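Local coordinates for crispr-associated protein Cas5, dvulg subtype (Xanthomonas oryzae pv. oryzae, PDB 3VZI), which is a Cas5d protein of the CRISPR immune system with an RRM-like fold, and probably acts as an endoribonuclease that processes CRISPR RNA, at residues W189-I194 / P202-A207; D31-S36 / D56-L61; F66-R71 / A107-R112. All coordinates share one frame; numbering follows the deposited sequence.

Contact 1: residues W189-I194 / P202-A207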
ATOM      1  N   TRP A 189       2.519   5.430 -14.670  1.00 46.81           N
ATOM      2  CA  TRP A 189       2.514   6.392 -13.603  1.00 45.74           C
ATOM      3  C   TRP A 189       1.702   5.946 -12.433  1.00 49.56           C
ATOM      4  O   TRP A 189       0.585   5.361 -12.592  1.00 50.78           O
ATOM      5  CB  TRP A 189       2.001   7.712 -14.101  1.00 43.69           C
ATOM      6  CG  TRP A 189       2.973   8.449 -14.965  1.00 44.53           C
ATOM      7  CD1 TRP A 189       2.940   8.570 -16.336  1.00 44.96           C
ATOM      8  CD2 TRP A 189       4.156   9.215 -14.549  1.00 44.76           C
ATOM      9  NE1 TRP A 189       3.966   9.342 -16.786  1.00 45.42           N
ATOM     10  CE2 TRP A 189       4.731   9.769 -15.781  1.00 45.26           C
ATOM     11  CE3 TRP A 189       4.769   9.490 -13.338  1.00 44.26           C
ATOM     12  CZ2 TRP A 189       5.874  10.565 -15.782  1.00 44.90           C
ATOM     13  CZ3 TRP A 189       5.923  10.297 -13.352  1.00 46.41           C
ATOM     14  CH2 TRP A 189       6.461  10.818 -14.552  1.00 44.39           C
ATOM     15  N   MET A 190       2.256   6.234 -11.250  1.00 45.61           N
ATOM     16  CA  MET A 190       1.610   5.895 -10.011  1.00 45.57           C
ATOM     17  C   MET A 190       2.105   6.770  -8.861  1.00 48.61           C
ATOM     18  O   MET A 190       3.195   7.390  -8.943  1.00 44.68           O
ATOM     19  CB  MET A 190       1.806   4.403  -9.704  1.00 43.55           C
ATOM     20  CG  MET A 190       3.199   3.992  -9.288  1.00 40.93           C
ATOM     21  SD  MET A 190       3.226   2.199  -9.076  1.00 42.84           S
ATOM     22  CE  MET A 190       2.342   2.070  -7.506  1.00 41.37           C
ATOM     23  N   LEU A 191       1.278   6.839  -7.809  1.00 48.20           N
ATOM     24  CA  LEU A 191       1.622   7.581  -6.610  1.00 48.48           C
ATOM     25  C   LEU A 191       2.940   7.088  -6.075  1.00 46.27           C
ATOM     26  O   LEU A 191       3.137   5.902  -5.928  1.00 46.02           O
ATOM     27  CB  LEU A 191       0.557   7.374  -5.543  1.00 51.63           C
ATOM     28  CG  LEU A 191       0.845   8.034  -4.192  1.00 51.79           C
ATOM     29  CD1 LEU A 191       0.550   9.533  -4.215  1.00 49.77           C
ATOM     30  CD2 LEU A 191       0.053   7.304  -3.123  1.00 50.07           C
ATOM     31  N   HIS A 192       3.846   8.008  -5.794  1.00 51.12           N
ATOM     32  CA  HIS A 192       5.152   7.665  -5.252  1.00 49.95           C
ATOM     33  C   HIS A 192       5.012   7.708  -3.775  1.00 52.24           C
ATOM     34  O   HIS A 192       5.124   6.703  -3.109  1.00 57.78           O
ATOM     35  CB  HIS A 192       6.208   8.660  -5.720  1.00 49.18           C
ATOM     36  CG  HIS A 192       7.597   8.361  -5.209  1.00 51.90           C
ATOM     37  ND1 HIS A 192       8.125   8.977  -4.124  1.00 52.85           N
ATOM     38  CD2 HIS A 192       8.571   7.463  -5.664  1.00 51.43           C
ATOM     39  CE1 HIS A 192       9.361   8.496  -3.897  1.00 51.55           C
ATOM     40  NE2 HIS A 192       9.634   7.571  -4.843  1.00 49.86           N
ATOM     41  N   ASP A 193       4.753   8.898  -3.258  1.00 56.62           N
ATOM     42  CA  ASP A 193       4.596   9.139  -1.845  1.00 55.73           C
ATOM     43  C   ASP A 193       4.159  10.579  -1.692  1.00 56.62           C
ATOM     44  O   ASP A 193       4.168  11.359  -2.633  1.00 57.31           O
ATOM     45  CB  ASP A 193       5.904   8.896  -1.101  1.00 55.88           C
ATOM     46  CG  ASP A 193       5.706   8.575   0.375  1.00 56.67           C
ATOM     47  OD1 ASP A 193       6.694   8.157   1.026  1.00 55.77           O
ATOM     48  OD2 ASP A 193       4.579   8.749   0.890  1.00 57.41           O
ATOM     49  N   ILE A 194       3.778  10.907  -0.477  1.00 60.57           N
ATOM     50  CA  ILE A 194       3.170  12.165  -0.120  1.00 64.75           C
ATOM     51  C   ILE A 194       4.266  13.148   0.324  1.00 67.53           C
ATOM     52  O   ILE A 194       5.312  12.733   0.805  1.00 66.81           O
ATOM     53  CB  ILE A 194       2.126  11.827   0.963  1.00 64.13           C
ATOM     54  CG1 ILE A 194       0.725  11.811   0.341  1.00 63.01           C
ATOM     55  CG2 ILE A 194       2.303  12.640   2.242  1.00 65.78           C
ATOM     56  CD1 ILE A 194      -0.053  10.576   0.737  1.00 64.42           C
ATOM     57  N   PRO A 202       0.393  14.923  -3.076  1.00 65.23           N
ATOM     58  CA  PRO A 202       0.978  13.675  -3.558  1.00 59.66           C
ATOM     59  C   PRO A 202       2.014  13.885  -4.660  1.00 58.29           C
ATOM     60  O   PRO A 202       2.003  14.902  -5.338  1.00 63.60           O
ATOM     61  CB  PRO A 202      -0.238  12.926  -4.098  1.00 60.49           C
ATOM     62  CG  PRO A 202      -1.152  14.015  -4.583  1.00 62.95           C
ATOM     63  CD  PRO A 202      -0.953  15.167  -3.634  1.00 64.15           C
ATOM     64  N   ARG A 203       2.910  12.926  -4.823  1.00 56.25           N
ATOM     65  CA  ARG A 203       3.850  12.913  -5.939  1.00 56.27           C
ATOM     66  C   ARG A 203       3.781  11.567  -6.696  1.00 53.90           C
ATOM     67  O   ARG A 203       3.315  10.545  -6.150  1.00 49.89           O
ATOM     68  CB  ARG A 203       5.277  13.187  -5.457  1.00 59.46           C
ATOM     69  CG  ARG A 203       5.578  14.644  -5.158  1.00 68.60           C
ATOM     70  CD  ARG A 203       6.420  14.712  -3.896  1.00 78.94           C
ATOM     71  NE  ARG A 203       7.406  15.793  -3.889  1.00 91.40           N
ATOM     72  CZ  ARG A 203       7.188  17.028  -3.430  1.00 99.97           C
ATOM     73  NH1 ARG A 203       5.998  17.385  -2.948  1.00102.55           N
ATOM     74  NH2 ARG A 203       8.170  17.921  -3.460  1.00102.80           N
ATOM     75  N   PHE A 204       4.246  11.571  -7.947  1.00 50.40           N
ATOM     76  CA  PHE A 204       4.150  10.389  -8.771  1.00 48.34           C
ATOM     77  C   PHE A 204       5.459  10.061  -9.474  1.00 49.11           C
ATOM     78  O   PHE A 204       6.287  10.928  -9.728  1.00 51.89           O
ATOM     79  CB  PHE A 204       3.027  10.543  -9.809  1.00 46.84           C
ATOM     80  CG  PHE A 204       1.698  10.938  -9.218  1.00 47.23           C
ATOM     81  CD1 PHE A 204       0.701   9.984  -9.003  1.00 45.51           C
ATOM     82  CD2 PHE A 204       1.431  12.276  -8.882  1.00 46.93           C
ATOM     83  CE1 PHE A 204      -0.525  10.363  -8.446  1.00 46.38           C
ATOM     84  CE2 PHE A 204       0.211  12.655  -8.331  1.00 45.55           C
ATOM     85  CZ  PHE A 204      -0.765  11.702  -8.110  1.00 45.49           C
ATOM     86  N   PHE A 205       5.619   8.781  -9.792  1.00 47.91           N
ATOM     87  CA  PHE A 205       6.708   8.304 -10.587  1.00 44.48           C
ATOM     88  C   PHE A 205       6.181   7.252 -11.578  1.00 46.35           C
ATOM     89  O   PHE A 205       5.087   6.668 -11.369  1.00 44.19           O
ATOM     90  CB  PHE A 205       7.795   7.751  -9.668  1.00 42.89           C
ATOM     91  CG  PHE A 205       7.540   6.342  -9.144  1.00 41.28           C
ATOM     92  CD1 PHE A 205       8.333   5.260  -9.583  1.00 40.39           C
ATOM     93  CD2 PHE A 205       6.582   6.099  -8.170  1.00 38.03           C
ATOM     94  CE1 PHE A 205       8.150   3.963  -9.075  1.00 38.46           C
ATOM     95  CE2 PHE A 205       6.392   4.811  -7.673  1.00 38.27           C
ATOM     96  CZ  PHE A 205       7.164   3.730  -8.135  1.00 36.54           C
ATOM     97  N   ARG A 206       6.936   7.027 -12.665  1.00 45.97           N
ATOM     98  CA  ARG A 206       6.620   5.946 -13.597  1.00 44.87           C
ATOM     99  C   ARG A 206       7.262   4.671 -13.095  1.00 41.78           C
ATOM    100  O   ARG A 206       8.465   4.578 -13.035  1.00 41.54           O
ATOM    101  CB  ARG A 206       7.085   6.272 -15.018  1.00 46.31           C
ATOM    102  CG  ARG A 206       6.475   5.353 -16.055  1.00 45.35           C
ATOM    103  CD  ARG A 206       6.186   6.102 -17.339  1.00 50.37           C
ATOM    104  NE  ARG A 206       5.470   5.253 -18.290  1.00 53.37           N
ATOM    105  CZ  ARG A 206       4.713   5.684 -19.305  1.00 56.35           C
ATOM    106  NH1 ARG A 206       4.121   4.783 -20.075  1.00 58.69           N
ATOM    107  NH2 ARG A 206       4.530   6.984 -19.567  1.00 55.38           N
ATOM    108  N   ALA A 207       6.458   3.692 -12.725  1.00 41.23           N
ATOM    109  CA  ALA A 207       6.999   2.472 -12.132  1.00 40.94           C
ATOM    110  C   ALA A 207       7.405   1.575 -13.277  1.00 44.79           C
ATOM    111  O   ALA A 207       6.675   1.517 -14.288  1.00 48.84           O
ATOM    112  CB  ALA A 207       5.974   1.792 -11.231  1.00 34.49           C
TER
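Met190 and Phe205 form an antiparallel hydrogen-bonded pair in the two-stranded hairpin of strands 184-194 and 202-210. Met190 N reaches Phe205 O at 2.9 Å, and Phe205 N returns to Met190 O. Both side chains leave the same face of the hairpin and lie side by side. Each has CG between its backbone N and its carbonyl carbon (chi1 72° in Met190, 80° in Phe205). Met190 CG touches Phe205 CE2 at 3.7 Å. Met190 SD lies oblique to the Phe205 ring, a Met-aromatic contact 5.0 Å from the centroid, and it also meets Ala207 CB at 3.5 Å. His192 comes from the other side of the ring plane, with CD2 near Phe205 CD2. Its imidazole turns an edge to the Phe205 face in an offset T-shaped pair, with planes at 88°. This is the tightly packed part, and Tyr30, Ile32, Pro35 and Pro217 add to its cover.

The other face is looser and more open to solvent. Trp189 and Arg206 are exposed there. The Arg206 side chain crosses the indole at about a right angle, with CB over the six-membered ring, 4.2 Å from its centroid. The Arg206 guanidinium runs on to a salt bridge with Asp186. Farther along, Leu191 CD1 meets Pro202 CB at 3.5 Å.

Chemically, Met190, Phe205 and Ala207 make an apolar cluster, with charged groups around it: Arg206 on the Trp189 face, Asp193 and Arg203 farther along the Phe205 face. The one polar ring here, His192, is held by NE2 on the Pro217 carbonyl, which implies that NE2 is the donor.

Contact 2: residues D31-S36 / D56-L61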
ATOM      1  N   ASP A  31      -1.997  -1.282  -9.570  1.00 40.17           N
ATOM      2  CA  ASP A  31      -1.577  -2.657  -9.860  1.00 40.47           C
ATOM      3  C   ASP A  31      -0.684  -3.254  -8.794  1.00 41.32           C
ATOM      4  O   ASP A  31      -0.637  -4.481  -8.664  1.00 45.37           O
ATOM      5  CB  ASP A  31      -0.799  -2.724 -11.167  1.00 41.14           C
ATOM      6  CG  ASP A  31      -1.672  -2.597 -12.393  1.00 44.37           C
ATOM      7  OD1 ASP A  31      -2.656  -1.820 -12.365  1.00 45.31           O
ATOM      8  OD2 ASP A  31      -1.338  -3.251 -13.416  1.00 46.22           O
ATOM      9  N   ILE A  32       0.072  -2.413  -8.077  1.00 39.29           N
ATOM     10  CA  ILE A  32       0.962  -2.892  -7.017  1.00 38.99           C
ATOM     11  C   ILE A  32       0.970  -1.924  -5.828  1.00 41.03           C
ATOM     12  O   ILE A  32       0.592  -0.750  -5.978  1.00 40.50           O
ATOM     13  CB  ILE A  32       2.417  -3.063  -7.524  1.00 38.03           C
ATOM     14  CG1 ILE A  32       3.047  -1.689  -7.848  1.00 37.58           C
ATOM     15  CG2 ILE A  32       2.461  -4.000  -8.714  1.00 35.99           C
ATOM     16  CD1 ILE A  32       4.561  -1.682  -7.955  1.00 34.79           C
ATOM     17  N   ILE A  33       1.418  -2.397  -4.657  1.00 39.82           N
ATOM     18  CA  ILE A  33       1.616  -1.500  -3.499  1.00 40.17           C
ATOM     19  C   ILE A  33       2.446  -0.283  -3.923  1.00 39.62           C
ATOM     20  O   ILE A  33       3.425  -0.409  -4.702  1.00 36.85           O
ATOM     21  CB  ILE A  33       2.302  -2.241  -2.314  1.00 41.60           C
ATOM     22  CG1 ILE A  33       2.298  -1.397  -1.015  1.00 42.36           C
ATOM     23  CG2 ILE A  33       3.682  -2.776  -2.723  1.00 41.83           C
ATOM     24  CD1 ILE A  33       2.941  -2.069   0.209  1.00 40.25           C
ATOM     25  N   THR A  34       2.013   0.886  -3.449  1.00 38.48           N
ATOM     26  CA  THR A  34       2.723   2.149  -3.631  1.00 36.50           C
ATOM     27  C   THR A  34       3.826   2.261  -2.598  1.00 37.30           C
ATOM     28  O   THR A  34       3.749   1.595  -1.525  1.00 36.53           O
ATOM     29  CB  THR A  34       1.771   3.321  -3.367  1.00 39.28           C
ATOM     30  OG1 THR A  34       1.297   3.262  -2.011  1.00 40.95           O
ATOM     31  CG2 THR A  34       0.590   3.338  -4.342  1.00 37.78           C
ATOM     32  N   PRO A  35       4.839   3.119  -2.853  1.00 37.01           N
ATOM     33  CA  PRO A  35       5.871   3.355  -1.803  1.00 36.97           C
ATOM     34  C   PRO A  35       5.285   3.911  -0.503  1.00 39.68           C
ATOM     35  O   PRO A  35       5.675   3.456   0.564  1.00 40.82           O
ATOM     36  CB  PRO A  35       6.809   4.376  -2.448  1.00 36.51           C
ATOM     37  CG  PRO A  35       6.708   4.071  -3.895  1.00 37.64           C
ATOM     38  CD  PRO A  35       5.240   3.710  -4.134  1.00 38.25           C
ATOM     39  N   SER A  36       4.334   4.848  -0.577  1.00 39.80           N
ATOM     40  CA  SER A  36       3.753   5.403   0.652  1.00 43.40           C
ATOM     41  C   SER A  36       3.038   4.358   1.476  1.00 41.89           C
ATOM     42  O   SER A  36       3.226   4.315   2.685  1.00 42.58           O
ATOM     43  CB  SER A  36       2.841   6.629   0.413  1.00 48.70           C
ATOM     44  OG  SER A  36       1.692   6.298  -0.327  1.00 52.78           O
ATOM     45  N   ASP A  56      13.232   1.515  -0.811  1.00 41.48           N
ATOM     46  CA  ASP A  56      14.204   1.431  -1.903  1.00 38.32           C
ATOM     47  C   ASP A  56      13.674   0.607  -3.068  1.00 39.25           C
ATOM     48  O   ASP A  56      13.919   0.941  -4.244  1.00 39.45           O
ATOM     49  CB  ASP A  56      15.486   0.781  -1.411  1.00 38.03           C
ATOM     50  CG  ASP A  56      16.013   1.405  -0.116  1.00 41.06           C
ATOM     51  OD1 ASP A  56      16.321   2.599  -0.110  1.00 41.54           O
ATOM     52  OD2 ASP A  56      16.142   0.699   0.903  1.00 41.94           O
ATOM     53  N   SER A  57      12.988  -0.499  -2.759  1.00 37.25           N
ATOM     54  CA  SER A  57      12.408  -1.336  -3.813  1.00 36.03           C
ATOM     55  C   SER A  57      11.294  -2.245  -3.325  1.00 35.26           C
ATOM     56  O   SER A  57      11.217  -2.569  -2.155  1.00 35.49           O
ATOM     57  CB  SER A  57      13.479  -2.146  -4.507  1.00 39.12           C
ATOM     58  OG  SER A  57      13.695  -3.342  -3.803  1.00 45.70           O
ATOM     59  N   ILE A  58      10.414  -2.618  -4.241  1.00 35.31           N
ATOM     60  CA  ILE A  58       9.290  -3.514  -3.969  1.00 35.61           C
ATOM     61  C   ILE A  58       9.438  -4.707  -4.910  1.00 36.76           C
ATOM     62  O   ILE A  58       9.724  -4.529  -6.081  1.00 40.11           O
ATOM     63  CB  ILE A  58       7.970  -2.813  -4.307  1.00 35.75           C
ATOM     64  CG1 ILE A  58       7.676  -1.717  -3.278  1.00 35.50           C
ATOM     65  CG2 ILE A  58       6.809  -3.800  -4.430  1.00 35.32           C
ATOM     66  CD1 ILE A  58       7.074  -0.487  -3.927  1.00 34.15           C
ATOM     67  N   GLN A  59       9.257  -5.914  -4.408  1.00 37.36           N
ATOM     68  CA  GLN A  59       9.310  -7.123  -5.233  1.00 40.11           C
ATOM     69  C   GLN A  59       7.905  -7.669  -5.261  1.00 39.83           C
ATOM     70  O   GLN A  59       7.342  -7.941  -4.215  1.00 41.29           O
ATOM     71  CB  GLN A  59      10.220  -8.150  -4.583  1.00 42.81           C
ATOM     72  CG  GLN A  59      10.295  -9.471  -5.308  1.00 51.45           C
ATOM     73  CD  GLN A  59      11.380  -9.501  -6.350  1.00 60.30           C
ATOM     74  OE1 GLN A  59      12.521  -9.077  -6.100  1.00 69.58           O
ATOM     75  NE2 GLN A  59      11.039 -10.001  -7.536  1.00 63.78           N
ATOM     76  N   VAL A  60       7.301  -7.780  -6.434  1.00 41.07           N
ATOM     77  CA  VAL A  60       5.948  -8.337  -6.520  1.00 41.20           C
ATOM     78  C   VAL A  60       6.111  -9.856  -6.572  1.00 44.36           C
ATOM     79  O   VAL A  60       6.867 -10.394  -7.405  1.00 47.34           O
ATOM     80  CB  VAL A  60       5.223  -7.745  -7.742  1.00 41.58           C
ATOM     81  CG1 VAL A  60       3.775  -8.220  -7.893  1.00 37.84           C
ATOM     82  CG2 VAL A  60       5.302  -6.234  -7.656  1.00 40.16           C
ATOM     83  N   LEU A  61       5.465 -10.550  -5.645  1.00 43.87           N
ATOM     84  CA  LEU A  61       5.571 -11.985  -5.636  1.00 42.69           C
ATOM     85  C   LEU A  61       4.487 -12.692  -6.407  1.00 46.50           C
ATOM     86  O   LEU A  61       4.758 -13.757  -6.981  1.00 53.35           O
ATOM     87  CB  LEU A  61       5.687 -12.525  -4.236  1.00 42.18           C
ATOM     88  CG  LEU A  61       6.948 -12.100  -3.470  1.00 41.21           C
ATOM     89  CD1 LEU A  61       6.764 -12.466  -2.013  1.00 42.98           C
ATOM     90  CD2 LEU A  61       8.271 -12.667  -3.972  1.00 40.73           C
TER
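The lead-in to helix 35-45 packs here on strand 51-60, the strand that follows this helix in the RRM-like sheet. Two pairs of aliphatic side chains carry the contact. In the first, Ile33 CG2 meets Ile58 CG2 at 3.7 Å, methyl to methyl, and the two side chains cross obliquely. Ile33 has CG1 anti to its backbone N (chi1 -170°), which sets the CG2 branch between N and the carbonyl carbon, where it meets the strand. Ile58 CD1 lies 3.7 Å from Ile33 O and 4.4 Å from Pro35 N. In the second pair, Ile32 and Val60 cross at about a right angle. Their CG2 methyls touch at 3.8 Å.

Every touching residue is buried. Val214 and Val216 lie beside Ile32 and Ile58, while Tyr116 and Ile118 of the neighbouring strand 114-124 meet Ile33. Just past these isoleucines the chain enters the helix. Thr34 is the N-cap, and its OG1 accepts a hydrogen bond from Ala37 N. Its CB points away from strand 51-60.

No hydrogen bond links 31-36 to 56-61. The backbones stay well apart, with Ile32 CA and Val60 CA 7.4 Å from each other. The contact thus rests on van der Waals and hydrophobic forces between branched side chains, while the polar side-chain work goes to capping the helix.

Contact 3: residues F66-R71 / A107-R112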
ATOM      1  N   PHE A  66      -7.465  -8.677 -10.394  1.00 58.21           N
ATOM      2  CA  PHE A  66      -8.398  -7.765  -9.768  1.00 57.26           C
ATOM      3  C   PHE A  66      -9.695  -8.478  -9.475  1.00 61.76           C
ATOM      4  O   PHE A  66      -9.892  -9.596  -9.915  1.00 64.52           O
ATOM      5  CB  PHE A  66      -8.616  -6.521 -10.650  1.00 56.56           C
ATOM      6  CG  PHE A  66      -7.455  -5.574 -10.646  1.00 53.63           C
ATOM      7  CD1 PHE A  66      -7.287  -4.657  -9.596  1.00 53.64           C
ATOM      8  CD2 PHE A  66      -6.493  -5.628 -11.648  1.00 52.71           C
ATOM      9  CE1 PHE A  66      -6.190  -3.796  -9.558  1.00 52.36           C
ATOM     10  CE2 PHE A  66      -5.384  -4.771 -11.608  1.00 53.51           C
ATOM     11  CZ  PHE A  66      -5.235  -3.851 -10.567  1.00 50.16           C
ATOM     12  N   GLU A  67     -10.581  -7.828  -8.727  1.00 64.51           N
ATOM     13  CA  GLU A  67     -11.859  -8.398  -8.361  1.00 66.71           C
ATOM     14  C   GLU A  67     -12.799  -7.249  -8.033  1.00 68.77           C
ATOM     15  O   GLU A  67     -12.416  -6.322  -7.322  1.00 63.29           O
ATOM     16  CB  GLU A  67     -11.690  -9.301  -7.146  1.00 69.68           C
ATOM     17  CG  GLU A  67     -12.772 -10.344  -6.945  1.00 77.76           C
ATOM     18  CD  GLU A  67     -12.538 -11.179  -5.696  1.00 80.52           C
ATOM     19  OE1 GLU A  67     -11.554 -10.897  -4.987  1.00 82.31           O
ATOM     20  OE2 GLU A  67     -13.339 -12.100  -5.405  1.00 84.01           O
ATOM     21  N   SER A  68     -14.019  -7.293  -8.579  1.00 73.63           N
ATOM     22  CA  SER A  68     -15.048  -6.355  -8.166  1.00 78.84           C
ATOM     23  C   SER A  68     -15.769  -6.849  -6.928  1.00 83.92           C
ATOM     24  O   SER A  68     -16.261  -7.977  -6.886  1.00 86.24           O
ATOM     25  CB  SER A  68     -16.029  -6.038  -9.282  1.00 81.63           C
ATOM     26  OG  SER A  68     -15.529  -4.964 -10.053  1.00 80.45           O
ATOM     27  N   ILE A  69     -15.825  -5.963  -5.936  1.00 87.72           N
ATOM     28  CA  ILE A  69     -16.251  -6.277  -4.569  1.00 90.93           C
ATOM     29  C   ILE A  69     -17.179  -5.199  -3.955  1.00 93.88           C
ATOM     30  O   ILE A  69     -16.981  -4.000  -4.178  1.00 93.56           O
ATOM     31  CB  ILE A  69     -14.989  -6.564  -3.728  1.00 85.34           C
ATOM     32  CG1 ILE A  69     -14.734  -8.066  -3.740  1.00 89.21           C
ATOM     33  CG2 ILE A  69     -15.061  -5.997  -2.317  1.00 84.15           C
ATOM     34  CD1 ILE A  69     -13.276  -8.429  -3.904  1.00 89.08           C
ATOM     35  N   ARG A  70     -18.199  -5.633  -3.211  1.00 97.28           N
ATOM     36  CA  ARG A  70     -19.145  -4.709  -2.554  1.00101.30           C
ATOM     37  C   ARG A  70     -19.486  -5.207  -1.153  1.00105.25           C
ATOM     38  O   ARG A  70     -19.781  -6.388  -0.989  1.00111.05           O
ATOM     39  CB  ARG A  70     -20.435  -4.548  -3.374  1.00101.37           C
ATOM     40  CG  ARG A  70     -20.282  -4.721  -4.877  1.00 97.55           C
ATOM     41  CD  ARG A  70     -21.521  -4.254  -5.610  1.00 98.68           C
ATOM     42  NE  ARG A  70     -21.372  -2.875  -6.065  1.00 96.12           N
ATOM     43  CZ  ARG A  70     -22.378  -2.069  -6.402  1.00 99.15           C
ATOM     44  NH1 ARG A  70     -23.642  -2.486  -6.331  1.00106.09           N
ATOM     45  NH2 ARG A  70     -22.125  -0.832  -6.811  1.00 95.69           N
ATOM     46  N   ARG A  71     -19.458  -4.313  -0.156  1.00109.22           N
ATOM     47  CA  ARG A  71     -19.650  -4.689   1.268  1.00109.91           C
ATOM     48  C   ARG A  71     -21.118  -4.741   1.685  1.00111.39           C
ATOM     49  O   ARG A  71     -21.991  -5.112   0.898  1.00113.28           O
ATOM     50  CB  ARG A  71     -18.883  -3.730   2.190  1.00108.49           C
ATOM     51  CG  ARG A  71     -18.546  -4.280   3.573  1.00109.64           C
ATOM     52  CD  ARG A  71     -17.118  -4.822   3.660  1.00107.19           C
ATOM     53  NE  ARG A  71     -16.099  -3.798   3.396  1.00105.64           N
ATOM     54  CZ  ARG A  71     -14.882  -4.034   2.885  1.00103.53           C
ATOM     55  NH1 ARG A  71     -14.502  -5.272   2.568  1.00 98.19           N
ATOM     56  NH2 ARG A  71     -14.037  -3.023   2.679  1.00 98.54           N
ATOM     57  N   ALA A 107     -18.500   0.130  -3.657  1.00 85.60           N
ATOM     58  CA  ALA A 107     -17.978  -0.773  -4.707  1.00 81.55           C
ATOM     59  C   ALA A 107     -16.505  -0.521  -4.951  1.00 80.00           C
ATOM     60  O   ALA A 107     -16.094   0.643  -5.067  1.00 83.81           O
ATOM     61  CB  ALA A 107     -18.752  -0.620  -6.001  1.00 76.91           C
ATOM     62  N   ALA A 108     -15.717  -1.601  -5.023  1.00 75.52           N
ATOM     63  CA  ALA A 108     -14.298  -1.472  -5.284  1.00 69.22           C
ATOM     64  C   ALA A 108     -13.719  -2.528  -6.231  1.00 68.88           C
ATOM     65  O   ALA A 108     -14.261  -3.632  -6.381  1.00 68.87           O
ATOM     66  CB  ALA A 108     -13.539  -1.457  -3.975  1.00 69.45           C
ATOM     67  N   THR A 109     -12.603  -2.151  -6.857  1.00 64.26           N
ATOM     68  CA  THR A 109     -11.799  -3.021  -7.687  1.00 59.71           C
ATOM     69  C   THR A 109     -10.437  -3.176  -7.006  1.00 57.30           C
ATOM     70  O   THR A 109      -9.553  -2.315  -7.105  1.00 59.36           O
ATOM     71  CB  THR A 109     -11.669  -2.444  -9.105  1.00 57.71           C
ATOM     72  OG1 THR A 109     -12.978  -2.180  -9.596  1.00 59.85           O
ATOM     73  CG2 THR A 109     -10.978  -3.433 -10.049  1.00 54.79           C
ATOM     74  N   VAL A 110     -10.282  -4.297  -6.321  1.00 55.75           N
ATOM     75  CA  VAL A 110      -9.197  -4.522  -5.387  1.00 51.84           C
ATOM     76  C   VAL A 110      -8.287  -5.578  -5.989  1.00 53.42           C
ATOM     77  O   VAL A 110      -8.732  -6.351  -6.891  1.00 52.66           O
ATOM     78  CB  VAL A 110      -9.755  -5.012  -4.044  1.00 53.44           C
ATOM     79  CG1 VAL A 110     -10.713  -3.970  -3.488  1.00 55.86           C
ATOM     80  CG2 VAL A 110     -10.469  -6.360  -4.177  1.00 53.81           C
ATOM     81  N   LEU A 111      -7.015  -5.571  -5.552  1.00 50.28           N
ATOM     82  CA  LEU A 111      -6.068  -6.644  -5.883  1.00 48.41           C
ATOM     83  C   LEU A 111      -6.440  -7.868  -5.058  1.00 50.44           C
ATOM     84  O   LEU A 111      -6.880  -7.739  -3.899  1.00 50.53           O
ATOM     85  CB  LEU A 111      -4.623  -6.235  -5.573  1.00 45.30           C
ATOM     86  CG  LEU A 111      -3.954  -5.163  -6.444  1.00 42.50           C
ATOM     87  CD1 LEU A 111      -2.811  -4.492  -5.695  1.00 38.04           C
ATOM     88  CD2 LEU A 111      -3.503  -5.689  -7.824  1.00 41.02           C
ATOM     89  N   ARG A 112      -6.305  -9.045  -5.658  1.00 50.77           N
ATOM     90  CA  ARG A 112      -6.639 -10.287  -4.983  1.00 55.97           C
ATOM     91  C   ARG A 112      -5.313 -11.025  -4.669  1.00 55.85           C
ATOM     92  O   ARG A 112      -4.322 -10.791  -5.345  1.00 57.46           O
ATOM     93  CB  ARG A 112      -7.642 -11.064  -5.855  1.00 60.33           C
ATOM     94  CG  ARG A 112      -7.658 -12.583  -5.730  1.00 68.16           C
ATOM     95  CD  ARG A 112      -8.969 -13.218  -6.229  1.00 76.48           C
ATOM     96  NE  ARG A 112     -10.025 -13.326  -5.193  1.00 83.77           N
ATOM     97  CZ  ARG A 112      -9.831 -13.433  -3.866  1.00 79.29           C
ATOM     98  NH1 ARG A 112      -8.614 -13.473  -3.348  1.00 76.56           N
ATOM     99  NH2 ARG A 112     -10.866 -13.510  -3.044  1.00 80.14           N
TER
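Phe66 and Leu111 lie side by side at one end of an antiparallel strand pair, 66-69 with 108-112. The pair belongs to a small mixed sheet in which strand 108-112 also partners the short strands 15-16 and 27-28. It is no tight hairpin, because helices 80-88 and 92-103 lie in the connection.

The Phe66 and Leu111 side chains point the same way. Leu111 CD2 sits over one face of the Phe66 ring, 4.1 Å from its centroid, in a CH-pi contact. The ring swings over there with CG anti to the carbonyl carbon (chi1 -74°). Thr109 comes to the same ring obliquely, with its CG2 methyl 3.9 Å from Phe66 CD1.

Glu67 and Arg112 make the charged pair. Glu67 is extended, with CG anti to its backbone N, and its carboxylate reaches across to the bent Arg112 chain. The two side chains cross at a slant. OE1 of Glu67 lies over one face of the guanidinium and forms a salt bridge to Arg112 NE at 2.9 Å. The carboxylate and guanidinium planes are 47° apart, so this is not a flat, two-pronged pairing. Arg15 makes a long, weak ion pair with Glu67 and also brings a like charge close to Arg112, so Glu67 probably balances both.

On the same face as Glu67, Ile69 and Val110 cross at about a right angle. Ile69 CD1 touches Val110 CG2 at 3.5 Å.

The backbone holds the strands in register, with Ile69 N bonded to Ala108 O and Ala108 N to Ile69 O. Beyond the strand end, Arg70 goes to Asp102 in a salt bridge. The Ala107 CB methyl lies at the edge of that arginine's guanidinium, in its plane, 3.5 Å from Arg70 NE.

Along the chain the three contacts follow in series, and none nests in or crosses another. Contact 2 comes first. It closes a loop that holds most of helix 35-45 and the first half of strand 51-60, and joins the helix start to the five-stranded sheet. Contact 3 closes a longer loop with two helices and pairs two strands of the small mixed sheet. Contact 1 is last and pairs the two strands of the separate hairpin across its turn. Contact 2 is the middle piece. Ser36 N probably bonds to His192 O of contact 1, and Asp31 packs on Phe66 and Leu111 of contact 3. Contacts 1 and 3 do not touch; their nearest atoms are about 9 Å apart.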